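Long-range contacts in uncharacterized protein (Bacteroides uniformis, PDB 4JPQ), which is of unknown function but probably binds carbohydrate through a family 9-like carbohydrate-binding domain: residues A[64-75]-A[85-93]; A[27-37]-A[50-58]. All coordinates share one frame; numbering follows the deposited sequence.

Interaction 1. Residues A[64-75]-A[85-93]; sequences LHYKVKEASVRA and WEDACVEFF
Y66 and V90 meet at the middle of an apolar row. V90 lies over one face of the Y66 ring, its CB 3.8 Å from the ring centroid and almost straight above it, a CH-pi contact in which CG2 also reaches down to CD1. The ring gets there because Y66 CG stands anti to its own carbonyl carbon (chi1 -68°), which carries the flat group across to strand 89-95. On one side of this pair V68 CG2 touches V90 CG1; on the other L64 CD1 packs on F92 CB at 3.6 Å, the two side chains crossing at about a right angle. F183 of strand 178-186 touches both L64 and Y66.

The polar contacts gather mostly at the other end, where the chain has turned a corner at A71. R74 is extended as far as NE, and a turn at the last torsion brings NH1 to D87 OD1 at 2.7 Å, a salt bridge with guanidinium and carboxylate planes 34° apart. The same carboxylate takes backbone N-H groups from V76 and A77 and the amide of N108, so several bonds fix its rotation. Next to it, A88 N donates to R74 O at 3.1 Å, tying the two backbones together, while A88 CB sits 3.5 Å from E70 OE2. W155 NE1 hydrogen-bonds that oxygen and K185 NZ forms a salt bridge with it, which probably compensates the charge of this buried carboxylate. Y66 OH adds a weak bond to E91 O.

With strand axes 9.2 Å apart and running at 146°, strands 64-70 and 89-93 face each other through their side chains instead of pairing edge to edge. Past A71 the chain leaves this layer for short strand 72-75, which pairs with 146-150. The face-to-face packing is that of a beta-sandwich, consistent with the CBD9-like fold.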
loop_
_atom_site.group_PDB
_atom_site.type_symbol
_atom_site.label_atom_id
_atom_site.label_comp_id
_atom_site.label_asym_id
_atom_site.label_seq_id
_atom_site.Cartn_x
_atom_site.Cartn_y
_atom_site.Cartn_z
ATOM N N LEU A 64 7.304 -1.999 2.995
ATOM C CA LEU A 64 5.949 -2.059 3.577
ATOM C C LEU A 64 5.574 -3.478 3.936
ATOM O O LEU A 64 5.835 -4.384 3.150
ATOM C CB LEU A 64 4.893 -1.622 2.575
ATOM C CG LEU A 64 4.751 -0.184 2.183
ATOM C CD1 LEU A 64 3.702 -0.083 1.091
ATOM C CD2 LEU A 64 4.354 0.643 3.390
ATOM N N HIS A 65 4.905 -3.633 5.082
ATOM C CA HIS A 65 4.443 -4.909 5.579
ATOM C C HIS A 65 3.054 -4.699 6.168
ATOM O O HIS A 65 2.914 -3.936 7.110
ATOM C CB HIS A 65 5.429 -5.456 6.622
ATOM C CG HIS A 65 5.052 -6.796 7.175
ATOM N ND1 HIS A 65 5.141 -7.109 8.513
ATOM C CD2 HIS A 65 4.536 -7.888 6.573
ATOM C CE1 HIS A 65 4.721 -8.343 8.709
ATOM N NE2 HIS A 65 4.352 -8.840 7.547
ATOM N N TYR A 66 2.053 -5.337 5.566
ATOM C CA TYR A 66 0.665 -5.299 6.002
ATOM C C TYR A 66 0.289 -6.633 6.612
ATOM O O TYR A 66 0.703 -7.678 6.096
ATOM C CB TYR A 66 -0.265 -5.123 4.798
ATOM C CG TYR A 66 -0.201 -3.803 4.092
ATOM C CD1 TYR A 66 0.693 -3.599 3.037
ATOM C CD2 TYR A 66 -1.077 -2.759 4.434
ATOM C CE1 TYR A 66 0.739 -2.384 2.357
ATOM C CE2 TYR A 66 -1.038 -1.541 3.759
ATOM C CZ TYR A 66 -0.133 -1.361 2.722
ATOM O OH TYR A 66 -0.072 -0.171 2.050
ATOM N N LYS A 67 -0.532 -6.597 7.663
ATOM C CA LYS A 67 -1.127 -7.796 8.289
ATOM C C LYS A 67 -2.643 -7.594 8.265
ATOM O O LYS A 67 -3.123 -6.534 8.649
ATOM C CB LYS A 67 -0.651 -7.975 9.721
ATOM C CG LYS A 67 0.792 -8.439 9.867
ATOM C CD LYS A 67 1.309 -8.325 11.303
ATOM C CE LYS A 67 0.551 -9.172 12.319
ATOM N NZ LYS A 67 1.223 -9.102 13.647
ATOM N N VAL A 68 -3.386 -8.611 7.838
ATOM C CA VAL A 68 -4.853 -8.561 7.724
ATOM C C VAL A 68 -5.541 -9.795 8.323
ATOM O O VAL A 68 -4.999 -10.892 8.248
ATOM C CB VAL A 68 -5.237 -8.506 6.226
ATOM C CG1 VAL A 68 -6.747 -8.519 6.028
ATOM C CG2 VAL A 68 -4.622 -7.284 5.551
ATOM N N LYS A 69 -6.717 -9.586 8.927
ATOM C CA LYS A 69 -7.616 -10.661 9.378
ATOM C C LYS A 69 -9.033 -10.232 8.961
ATOM O O LYS A 69 -9.538 -9.237 9.478
ATOM C CB LYS A 69 -7.532 -10.940 10.885
ATOM C CG LYS A 69 -8.203 -12.268 11.288
ATOM C CD LYS A 69 -8.104 -12.626 12.771
ATOM C CE LYS A 69 -9.000 -11.742 13.628
ATOM N NZ LYS A 69 -9.114 -12.257 15.021
ATOM N N GLU A 70 -9.643 -10.962 8.014
ATOM C CA GLU A 70 -10.998 -10.656 7.478
ATOM C C GLU A 70 -11.845 -11.888 7.189
ATOM O O GLU A 70 -11.328 -13.004 7.133
ATOM C CB GLU A 70 -10.916 -9.767 6.226
ATOM C CG GLU A 70 -10.067 -10.321 5.093
ATOM C CD GLU A 70 -9.979 -9.385 3.892
ATOM O OE1 GLU A 70 -10.989 -8.735 3.525
ATOM O OE2 GLU A 70 -8.889 -9.325 3.280
ATOM N N ALA A 71 -13.147 -11.655 6.991
ATOM C CA ALA A 71 -14.147 -12.733 6.796
ATOM C C ALA A 71 -14.074 -13.490 5.473
ATOM O O ALA A 71 -14.647 -14.577 5.370
ATOM C CB ALA A 71 -15.569 -12.213 7.031
ATOM N N SER A 72 -13.418 -12.912 4.466
ATOM C CA SER A 72 -13.236 -13.576 3.167
ATOM C C SER A 72 -12.092 -12.963 2.373
ATOM O O SER A 72 -11.735 -11.805 2.595
ATOM C CB SER A 72 -14.523 -13.556 2.324
ATOM O OG SER A 72 -14.882 -12.250 1.902
ATOM N N VAL A 73 -11.547 -13.760 1.452
ATOM C CA VAL A 73 -10.465 -13.345 0.551
ATOM C C VAL A 73 -10.778 -13.755 -0.883
ATOM O O VAL A 73 -11.522 -14.707 -1.112
ATOM C CB VAL A 73 -9.089 -13.888 0.985
ATOM C CG1 VAL A 73 -8.675 -13.261 2.307
ATOM C CG2 VAL A 73 -9.075 -15.406 1.096
ATOM N N ARG A 74 -10.175 -13.047 -1.830
ATOM C CA ARG A 74 -10.443 -13.220 -3.265
ATOM C C ARG A 74 -9.267 -12.662 -4.063
ATOM O O ARG A 74 -8.679 -11.684 -3.641
ATOM C CB ARG A 74 -11.713 -12.430 -3.588
ATOM C CG ARG A 74 -12.218 -12.443 -5.022
ATOM C CD ARG A 74 -13.428 -11.519 -5.146
ATOM N NE ARG A 74 -14.082 -11.598 -6.456
ATOM C CZ ARG A 74 -13.762 -10.900 -7.550
ATOM N NH1 ARG A 74 -12.758 -10.012 -7.574
ATOM N NH2 ARG A 74 -14.464 -11.098 -8.661
ATOM N N ALA A 75 -8.927 -13.285 -5.187
ATOM C CA ALA A 75 -7.822 -12.814 -6.059
ATOM C C ALA A 75 -8.022 -13.287 -7.493
ATOM O O ALA A 75 -7.331 -14.172 -7.972
ATOM C CB ALA A 75 -6.484 -13.262 -5.519
ATOM N N TRP A 85 -8.439 -3.825 -6.858
ATOM C CA TRP A 85 -9.318 -3.205 -5.845
ATOM C C TRP A 85 -10.604 -4.024 -5.582
ATOM O O TRP A 85 -11.239 -3.862 -4.526
ATOM C CB TRP A 85 -9.665 -1.747 -6.220
ATOM C CG TRP A 85 -10.410 -1.649 -7.505
ATOM C CD1 TRP A 85 -11.747 -1.739 -7.669
ATOM C CD2 TRP A 85 -9.851 -1.513 -8.811
ATOM N NE1 TRP A 85 -12.077 -1.672 -9.003
ATOM C CE2 TRP A 85 -10.928 -1.519 -9.729
ATOM C CE3 TRP A 85 -8.540 -1.393 -9.304
ATOM C CZ2 TRP A 85 -10.741 -1.395 -11.117
ATOM C CZ3 TRP A 85 -8.346 -1.267 -10.683
ATOM C CH2 TRP A 85 -9.445 -1.267 -11.576
ATOM N N GLU A 86 -10.995 -4.856 -6.553
ATOM C CA GLU A 86 -12.164 -5.752 -6.412
ATOM C C GLU A 86 -11.879 -6.970 -5.556
ATOM O O GLU A 86 -12.791 -7.502 -4.908
ATOM C CB GLU A 86 -12.644 -6.219 -7.772
ATOM C CG GLU A 86 -13.089 -5.086 -8.677
ATOM C CD GLU A 86 -13.566 -5.564 -10.012
ATOM O OE1 GLU A 86 -13.221 -6.697 -10.425
ATOM O OE2 GLU A 86 -14.288 -4.788 -10.647
ATOM N N ASP A 87 -10.626 -7.420 -5.604
ATOM C CA ASP A 87 -10.112 -8.533 -4.811
ATOM C C ASP A 87 -9.773 -7.985 -3.410
ATOM O O ASP A 87 -9.862 -6.775 -3.187
ATOM C CB ASP A 87 -8.836 -9.093 -5.478
ATOM C CG ASP A 87 -9.091 -9.663 -6.858
ATOM O OD1 ASP A 87 -10.121 -10.341 -7.048
ATOM O OD2 ASP A 87 -8.238 -9.495 -7.759
ATOM N N ALA A 88 -9.432 -8.875 -2.466
ATOM C CA ALA A 88 -8.973 -8.463 -1.117
ATOM C C ALA A 88 -7.663 -7.752 -1.386
ATOM O O ALA A 88 -6.710 -8.370 -1.875
ATOM C CB ALA A 88 -8.760 -9.652 -0.195
ATOM N N CYS A 89 -7.628 -6.461 -1.077
ATOM C CA CYS A 89 -6.544 -5.597 -1.502
ATOM C C CYS A 89 -6.086 -4.597 -0.466
ATOM O O CYS A 89 -6.917 -3.983 0.198
ATOM C CB CYS A 89 -7.080 -4.854 -2.728
ATOM S SG CYS A 89 -6.010 -3.662 -3.534
ATOM N N VAL A 90 -4.760 -4.424 -0.378
ATOM C CA VAL A 90 -4.117 -3.401 0.462
ATOM C C VAL A 90 -3.456 -2.414 -0.499
ATOM O O VAL A 90 -2.999 -2.806 -1.591
ATOM C CB VAL A 90 -3.094 -3.939 1.464
ATOM C CG1 VAL A 90 -3.806 -4.772 2.520
ATOM C CG2 VAL A 90 -1.962 -4.719 0.797
ATOM N N GLU A 91 -3.433 -1.142 -0.094
ATOM C CA GLU A 91 -2.974 -0.059 -0.956
ATOM C C GLU A 91 -2.071 0.940 -0.226
ATOM O O GLU A 91 -2.187 1.122 0.986
ATOM C CB GLU A 91 -4.191 0.680 -1.544
ATOM C CG GLU A 91 -5.255 -0.212 -2.202
ATOM C CD GLU A 91 -6.442 0.531 -2.798
ATOM O OE1 GLU A 91 -6.545 1.757 -2.650
ATOM O OE2 GLU A 91 -7.302 -0.128 -3.409
ATOM N N PHE A 92 -1.175 1.561 -0.999
ATOM C CA PHE A 92 -0.253 2.609 -0.554
ATOM C C PHE A 92 -0.272 3.717 -1.606
ATOM O O PHE A 92 0.047 3.465 -2.764
ATOM C CB PHE A 92 1.168 2.051 -0.413
ATOM C CG PHE A 92 2.227 3.096 -0.098
ATOM C CD1 PHE A 92 2.061 3.992 0.962
ATOM C CD2 PHE A 92 3.425 3.147 -0.822
ATOM C CE1 PHE A 92 3.044 4.930 1.275
ATOM C CE2 PHE A 92 4.414 4.074 -0.509
ATOM C CZ PHE A 92 4.220 4.967 0.540
ATOM N N PHE A 93 -0.676 4.915 -1.200
ATOM C CA PHE A 93 -0.739 6.093 -2.079
ATOM C C PHE A 93 0.298 7.070 -1.541
ATOM O O PHE A 93 0.369 7.253 -0.327
ATOM C CB PHE A 93 -2.116 6.762 -2.028
ATOM C CG PHE A 93 -3.190 6.096 -2.869
ATOM C CD1 PHE A 93 -3.435 4.719 -2.808
ATOM C CD2 PHE A 93 -4.032 6.875 -3.666
ATOM C CE1 PHE A 93 -4.454 4.137 -3.568
ATOM C CE2 PHE A 93 -5.048 6.298 -4.419
ATOM C CZ PHE A 93 -5.256 4.926 -4.375
#

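Interaction 2. Residues A[27-37]-A[50-58]; sequences LDGNGIEFQPL and EVSFRIAHT
D28 OD1 is gripped by two nitrogens of R54, NH1 and NH2, each 2.8 Å away. The salt bridge is end-on and uses one carboxylate oxygen: NH1 approaches nearly along the C-O axis, whereas NH2 comes from above the carboxylate plane, and the two flat groups are turned 56° apart. NH1 also gives a straight bond to I32 O, 2.9 Å long and in the carbonyl plane, so three bonds hold the guanidinium at its edge. Its faces are covered too. L27 CB sits over the centre of one, 3.4 Å from R54 CZ, and F34 CZ lies over the other, toward the rim. R54 CD meets the F34 ring as a CH-pi contact. With CG between the backbone N and the carbonyl carbon (chi1 59°) and an extended chain beyond, R54 slides between these two side chains, while NE turns to H65. With an alanine in place of R54, D28 is likely to lose its countercharge and I32 O its donor, and a gap would probably open between L27 and F34.

Further along, the backbones pair. Q35 and F53 form an antiparallel hydrogen-bonded pair, with Q35 N to F53 O at 2.7 Å and F53 N to Q35 O at 2.9 Å; L37 N to V51 O continues the ladder, and a water links L37 O to V51 N. On the sheet face that Q35 and F53 share, Q35 CB lies over the F53 ring toward its rim, a second CH-pi contact.

Helix 23-29 ends in a Schellman motif with G31 at C-prime, and the chain then runs alongside strand 50-57 until 35-36 joins it. Strand 6-11 pairs in parallel with 50-57, its L7 touching Q35 and I55. From strand 61-70, K67 makes a cation-pi contact with F34, while F53 stacks on F183 of strand 178-186.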
loop_
_atom_site.group_PDB
_atom_site.type_symbol
_atom_site.label_atom_id
_atom_site.label_comp_id
_atom_site.label_asym_id
_atom_site.label_seq_id
_atom_site.Cartn_x
_atom_site.Cartn_y
_atom_site.Cartn_z
ATOM N N LEU A 27 12.386 -6.450 9.575
ATOM C CA LEU A 27 11.662 -5.444 10.336
ATOM C C LEU A 27 11.557 -5.785 11.819
ATOM O O LEU A 27 11.707 -4.881 12.660
ATOM C CB LEU A 27 10.305 -5.168 9.701
ATOM C CG LEU A 27 10.377 -4.594 8.266
ATOM C CD1 LEU A 27 8.977 -4.469 7.712
ATOM C CD2 LEU A 27 11.067 -3.241 8.177
ATOM N N ASP A 28 11.325 -7.063 12.144
ATOM C CA ASP A 28 11.310 -7.507 13.558
ATOM C C ASP A 28 12.705 -7.345 14.183
ATOM O O ASP A 28 12.816 -7.029 15.375
ATOM C CB ASP A 28 10.834 -8.960 13.708
ATOM C CG ASP A 28 9.348 -9.141 13.433
ATOM O OD1 ASP A 28 8.596 -8.150 13.312
ATOM O OD2 ASP A 28 8.914 -10.308 13.334
ATOM N N GLY A 29 13.744 -7.558 13.366
ATOM C CA GLY A 29 15.140 -7.396 13.770
ATOM C C GLY A 29 15.508 -5.977 14.134
ATOM O O GLY A 29 16.364 -5.767 15.005
ATOM N N ASN A 30 14.870 -5.010 13.468
ATOM C CA ASN A 30 15.069 -3.573 13.750
ATOM C C ASN A 30 13.995 -2.929 14.657
ATOM O O ASN A 30 14.046 -1.724 14.907
ATOM C CB ASN A 30 15.260 -2.780 12.443
ATOM C CG ASN A 30 16.530 -3.170 11.707
ATOM O OD1 ASN A 30 17.581 -2.512 11.843
ATOM N ND2 ASN A 30 16.478 -4.290 10.990
ATOM N N GLY A 31 13.080 -3.737 15.193
ATOM C CA GLY A 31 12.032 -3.266 16.098
ATOM C C GLY A 31 11.083 -2.255 15.483
ATOM O O GLY A 31 10.717 -1.297 16.141
ATOM N N ILE A 32 10.677 -2.481 14.233
ATOM C CA ILE A 32 9.786 -1.562 13.509
ATOM C C ILE A 32 8.354 -1.879 13.922
ATOM O O ILE A 32 7.862 -2.937 13.595
ATOM C CB ILE A 32 9.974 -1.668 11.970
ATOM C CG1 ILE A 32 11.454 -1.498 11.575
ATOM C CG2 ILE A 32 9.113 -0.636 11.249
ATOM C CD1 ILE A 32 12.131 -0.230 12.083
ATOM N N GLU A 33 7.696 -0.950 14.616
ATOM C CA GLU A 33 6.356 -1.179 15.190
ATOM C C GLU A 33 5.222 -1.109 14.168
ATOM O O GLU A 33 5.319 -0.394 13.170
ATOM C CB GLU A 33 6.038 -0.125 16.275
ATOM C CG GLU A 33 5.346 -0.687 17.508
ATOM C CD GLU A 33 6.302 -1.418 18.441
ATOM O OE1 GLU A 33 7.517 -1.479 18.163
ATOM O OE2 GLU A 33 5.835 -1.931 19.476
ATOM N N PHE A 34 4.128 -1.815 14.467
ATOM C CA PHE A 34 2.915 -1.791 13.629
ATOM C C PHE A 34 2.029 -0.595 13.971
ATOM O O PHE A 34 1.986 -0.148 15.111
ATOM C CB PHE A 34 2.100 -3.089 13.741
ATOM C CG PHE A 34 2.757 -4.264 13.087
ATOM C CD1 PHE A 34 2.717 -4.408 11.700
ATOM C CD2 PHE A 34 3.429 -5.218 13.844
ATOM C CE1 PHE A 34 3.340 -5.488 11.077
ATOM C CE2 PHE A 34 4.055 -6.301 13.227
ATOM C CZ PHE A 34 4.017 -6.434 11.841
ATOM N N GLN A 35 1.330 -0.104 12.956
ATOM C CA GLN A 35 0.410 1.027 13.028
ATOM C C GLN A 35 -0.965 0.497 12.633
ATOM O O GLN A 35 -1.061 -0.244 11.645
ATOM C CB GLN A 35 0.810 2.099 11.995
ATOM C CG GLN A 35 2.284 2.496 11.979
ATOM C CD GLN A 35 2.742 3.048 13.303
ATOM O OE1 GLN A 35 3.718 2.577 13.884
ATOM N NE2 GLN A 35 2.012 4.029 13.812
ATOM N N PRO A 36 -2.030 0.867 13.372
ATOM C CA PRO A 36 -3.344 0.387 12.964
ATOM C C PRO A 36 -3.867 1.137 11.721
ATOM O O PRO A 36 -3.593 2.327 11.554
ATOM C CB PRO A 36 -4.214 0.658 14.200
ATOM C CG PRO A 36 -3.577 1.823 14.867
ATOM C CD PRO A 36 -2.118 1.809 14.504
ATOM N N LEU A 37 -4.563 0.406 10.847
ATOM C CA LEU A 37 -5.230 0.939 9.645
ATOM C C LEU A 37 -6.698 0.591 9.897
ATOM O O LEU A 37 -7.166 -0.478 9.511
ATOM C CB LEU A 37 -4.653 0.268 8.400
ATOM C CG LEU A 37 -4.935 0.851 7.012
ATOM C CD1 LEU A 37 -4.113 0.101 5.971
ATOM C CD2 LEU A 37 -6.404 0.832 6.638
ATOM N N GLU A 50 -9.728 -6.385 10.913
ATOM C CA GLU A 50 -8.559 -6.031 11.710
ATOM C C GLU A 50 -7.327 -5.989 10.795
ATOM O O GLU A 50 -6.899 -7.019 10.279
ATOM C CB GLU A 50 -8.414 -7.039 12.842
ATOM C CG GLU A 50 -7.390 -6.696 13.900
ATOM C CD GLU A 50 -7.227 -7.814 14.909
ATOM O OE1 GLU A 50 -8.243 -8.452 15.281
ATOM O OE2 GLU A 50 -6.072 -8.051 15.321
ATOM N N VAL A 51 -6.798 -4.781 10.572
ATOM C CA VAL A 51 -5.645 -4.559 9.688
ATOM C C VAL A 51 -4.607 -3.635 10.332
ATOM O O VAL A 51 -4.957 -2.629 10.946
ATOM C CB VAL A 51 -6.095 -3.954 8.332
ATOM C CG1 VAL A 51 -4.906 -3.698 7.400
ATOM C CG2 VAL A 51 -7.107 -4.876 7.661
ATOM N N SER A 52 -3.336 -3.993 10.181
ATOM C CA SER A 52 -2.225 -3.176 10.642
ATOM C C SER A 52 -1.123 -3.195 9.578
ATOM O O SER A 52 -1.097 -4.073 8.701
ATOM C CB SER A 52 -1.707 -3.648 12.003
ATOM O OG SER A 52 -1.101 -4.918 11.918
ATOM N N PHE A 53 -0.242 -2.203 9.644
ATOM C CA PHE A 53 0.874 -2.098 8.718
ATOM C C PHE A 53 2.107 -1.485 9.382
ATOM O O PHE A 53 2.026 -1.003 10.498
ATOM C CB PHE A 53 0.471 -1.258 7.504
ATOM C CG PHE A 53 0.393 0.221 7.784
ATOM C CD1 PHE A 53 -0.693 0.755 8.457
ATOM C CD2 PHE A 53 1.417 1.078 7.372
ATOM C CE1 PHE A 53 -0.767 2.120 8.722
ATOM C CE2 PHE A 53 1.352 2.440 7.628
ATOM C CZ PHE A 53 0.257 2.963 8.306
ATOM N N ARG A 54 3.237 -1.522 8.680
ATOM C CA ARG A 54 4.456 -0.866 9.143
ATOM C C ARG A 54 5.355 -0.564 7.970
ATOM O O ARG A 54 5.295 -1.225 6.938
ATOM C CB ARG A 54 5.201 -1.655 10.202
ATOM C CG ARG A 54 5.630 -3.033 9.768
ATOM C CD ARG A 54 6.400 -3.712 10.870
ATOM N NE ARG A 54 6.734 -5.080 10.499
ATOM C CZ ARG A 54 7.381 -5.949 11.281
ATOM N NH1 ARG A 54 7.839 -5.613 12.492
ATOM N NH2 ARG A 54 7.619 -7.178 10.830
ATOM N N ILE A 55 6.192 0.443 8.168
ATOM C CA ILE A 55 7.003 0.980 7.116
ATOM C C ILE A 55 8.404 1.386 7.591
ATOM O O ILE A 55 8.584 1.856 8.713
ATOM C CB ILE A 55 6.233 2.158 6.450
ATOM C CG1 ILE A 55 6.952 2.634 5.171
ATOM C CG2 ILE A 55 5.969 3.304 7.446
ATOM C CD1 ILE A 55 6.191 3.669 4.390
ATOM N N ALA A 56 9.375 1.209 6.702
ATOM C CA ALA A 56 10.776 1.584 6.942
ATOM C C ALA A 56 11.458 1.818 5.603
ATOM O O ALA A 56 10.802 1.689 4.564
ATOM C CB ALA A 56 11.478 0.490 7.698
ATOM N N HIS A 57 12.743 2.170 5.613
ATOM C CA HIS A 57 13.470 2.378 4.359
ATOM C C HIS A 57 14.937 2.032 4.427
ATOM O O HIS A 57 15.546 2.085 5.489
ATOM C CB HIS A 57 13.296 3.821 3.850
ATOM C CG HIS A 57 14.051 4.854 4.632
ATOM N ND1 HIS A 57 15.166 5.495 4.135
ATOM C CD2 HIS A 57 13.843 5.368 5.869
ATOM C CE1 HIS A 57 15.604 6.366 5.026
ATOM N NE2 HIS A 57 14.822 6.304 6.089
ATOM N N THR A 58 15.486 1.708 3.265
ATOM C CA THR A 58 16.896 1.398 3.109
ATOM C C THR A 58 17.725 2.575 2.594
ATOM O O THR A 58 18.944 2.469 2.529
ATOM C CB THR A 58 17.073 0.224 2.138
ATOM O OG1 THR A 58 16.641 0.599 0.826
ATOM C CG2 THR A 58 16.258 -0.981 2.619
HETATM O O HOH W 1 -8.549 -2.389 11.458
#

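In the fold
The two contacts meet in one layer, through neighbouring strands 50-57 and 61-70, which follow each other in the chain and pair antiparallel, K67 N lying 2.8 Å from S52 O and R54 N 2.9 Å from H65 O. Interaction 1 works from strand 61-70 across the interior, burying nearly all its touching residues, so side-chain packing dominates and its charges are grouped near the corner. Interaction 2 is only partly buried and joins elements within and beside that layer, relying on backbone pairing and a single salt bridge whose arginine also bonds a carbonyl. F183 meets side chains from both, L64 and Y66 in one, L37 and F53 in the other. Their centres are about 16 Å apart.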